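PDB 2P9B: possible prolidase from Bifidobacterium longum NCC2705, which probably hydrolyses carbon-nitrogen bonds other than peptide bonds, as a member of the amidohydrolase family, although its substrate is not established. Local coordinates for residues I132-D137 against L160-L165. Numbering follows the deposited sequence.
Sequences IRTLGD and LASGPL
D137 lies over the backbone of G163 and is bonded to it twice. Its OD2 accepts from G163 N at 2.8 Å, the N-H coming from above the carboxylate plane, while D137 N donates to G163 O. The other oxygen, OD1, takes the hydroxyl of T134 through its syn lone pair; each carboxylate oxygen thus carries a hydrogen bond, which holds the rotation of the group. T134 OG1 in turn accepts from S162 N at 3.1 Å, a separate link between the segments. An alanine at D137 would probably leave G163 N and the T134 hydroxyl without their carboxylate partner. S162 directs its CB toward 132-137, with OG between its own backbone N and carbonyl carbon (chi1 69°), where OG accepts from G136 N at 2.8 Å and donates to G163 O in the carbonyl plane. G163 O thus receives two donors. At the strand end, L160 pairs in parallel with R133: L160 N donates to I132 O, and T134 N donates to L160 O at 2.8 Å. The CB atoms of L160 and R133 pack 4.0 Å apart. A water joins D137 O to L165 N. The contact extends the pairing of neighbouring parallel strands 129-134 and 158-160 into the loops that follow them, in what is probably the family's TIM-barrel fold. Strand 68-78 flanks 129-134 on its other edge, and helix 141-150 packs V142 against T134, D137 and A161.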
loop_
_atom_site.group_PDB
_atom_site.type_symbol
_atom_site.label_atom_id
_atom_site.label_comp_id
_atom_site.label_asym_id
_atom_site.label_seq_id
_atom_site.Cartn_x
_atom_site.Cartn_y
_atom_site.Cartn_z
ATOM N N ILE A 132 1.875 -6.006 -0.293
ATOM C CA ILE A 132 2.474 -4.720 -0.603
ATOM C C ILE A 132 2.638 -4.586 -2.101
ATOM O O ILE A 132 2.656 -5.584 -2.826
ATOM C CB ILE A 132 3.900 -4.544 0.029
ATOM C CG1 ILE A 132 4.883 -5.565 -0.561
ATOM C CG2 ILE A 132 3.823 -4.674 1.534
ATOM C CD1 ILE A 132 6.327 -5.369 -0.089
ATOM N N ARG A 133 2.721 -3.344 -2.563
ATOM C CA ARG A 133 2.985 -3.072 -3.965
ATOM C C ARG A 133 4.182 -2.144 -3.943
ATOM O O ARG A 133 4.161 -1.137 -3.243
ATOM C CB ARG A 133 1.835 -2.345 -4.665
ATOM C CG ARG A 133 2.248 -1.866 -6.070
ATOM C CD ARG A 133 1.121 -1.189 -6.832
ATOM N NE ARG A 133 0.612 -0.017 -6.123
ATOM C CZ ARG A 133 -0.167 0.909 -6.673
ATOM N NH1 ARG A 133 -0.522 0.810 -7.946
ATOM N NH2 ARG A 133 -0.605 1.929 -5.943
ATOM N N THR A 134 5.241 -2.493 -4.664
ATOM C CA THR A 134 6.381 -1.589 -4.720
ATOM C C THR A 134 6.115 -0.689 -5.924
ATOM O O THR A 134 5.470 -1.107 -6.889
ATOM C CB THR A 134 7.728 -2.335 -4.918
ATOM O OG1 THR A 134 7.719 -3.063 -6.155
ATOM C CG2 THR A 134 7.978 -3.280 -3.757
ATOM N N LEU A 135 6.576 0.555 -5.855
ATOM C CA LEU A 135 6.395 1.485 -6.954
ATOM C C LEU A 135 7.712 2.174 -7.269
ATOM O O LEU A 135 7.843 3.388 -7.131
ATOM C CB LEU A 135 5.323 2.527 -6.614
ATOM C CG LEU A 135 3.906 1.944 -6.545
ATOM C CD1 LEU A 135 2.914 3.009 -6.081
ATOM C CD2 LEU A 135 3.537 1.397 -7.923
ATOM N N GLY A 136 8.684 1.378 -7.691
ATOM C CA GLY A 136 9.986 1.915 -8.030
ATOM C C GLY A 136 11.086 1.103 -7.388
ATOM O O GLY A 136 11.520 1.404 -6.274
ATOM N N ASP A 137 11.519 0.055 -8.082
ATOM C CA ASP A 137 12.590 -0.810 -7.594
ATOM C C ASP A 137 13.875 -0.363 -8.286
ATOM O O ASP A 137 13.837 0.476 -9.181
ATOM C CB ASP A 137 12.322 -2.277 -7.961
ATOM C CG ASP A 137 10.957 -2.770 -7.493
ATOM O OD1 ASP A 137 10.455 -2.249 -6.486
ATOM O OD2 ASP A 137 10.395 -3.691 -8.125
ATOM N N LEU A 160 3.468 -7.140 -5.154
ATOM C CA LEU A 160 3.211 -6.709 -6.522
ATOM C C LEU A 160 4.463 -5.879 -6.785
ATOM O O LEU A 160 4.626 -4.799 -6.217
ATOM C CB LEU A 160 1.968 -5.832 -6.631
ATOM C CG LEU A 160 0.643 -6.569 -6.825
ATOM C CD1 LEU A 160 0.226 -7.255 -5.534
ATOM C CD2 LEU A 160 -0.408 -5.566 -7.269
ATOM N N ALA A 161 5.353 -6.404 -7.620
ATOM C CA ALA A 161 6.614 -5.736 -7.939
ATOM C C ALA A 161 6.517 -4.920 -9.220
ATOM O O ALA A 161 6.070 -5.414 -10.246
ATOM C CB ALA A 161 7.731 -6.776 -8.069
ATOM N N SER A 162 6.965 -3.671 -9.146
ATOM C CA SER A 162 6.907 -2.763 -10.281
ATOM C C SER A 162 8.158 -2.728 -11.145
ATOM O O SER A 162 8.110 -2.250 -12.278
ATOM C CB SER A 162 6.676 -1.344 -9.774
ATOM O OG SER A 162 7.842 -0.894 -9.096
ATOM N N GLY A 163 9.274 -3.222 -10.624
ATOM C CA GLY A 163 10.505 -3.114 -11.387
ATOM C C GLY A 163 10.857 -1.634 -11.321
ATOM O O GLY A 163 10.266 -0.906 -10.517
ATOM N N PRO A 164 11.806 -1.143 -12.129
ATOM C CA PRO A 164 12.120 0.290 -12.040
ATOM C C PRO A 164 10.979 1.177 -12.526
ATOM O O PRO A 164 10.244 0.813 -13.441
ATOM C CB PRO A 164 13.380 0.429 -12.900
ATOM C CG PRO A 164 13.321 -0.754 -13.823
ATOM C CD PRO A 164 12.783 -1.855 -12.966
ATOM N N LEU A 165 10.817 2.342 -11.912
ATOM C CA LEU A 165 9.742 3.221 -12.347
ATOM C C LEU A 165 10.157 3.879 -13.652
ATOM O O LEU A 165 11.342 3.930 -13.983
ATOM C CB LEU A 165 9.420 4.272 -11.279
ATOM C CG LEU A 165 10.448 5.338 -10.908
ATOM C CD1 LEU A 165 10.477 6.436 -11.961
ATOM C CD2 LEU A 165 10.070 5.925 -9.556
HETATM O O HOH W 1 12.762 2.790 -9.715
#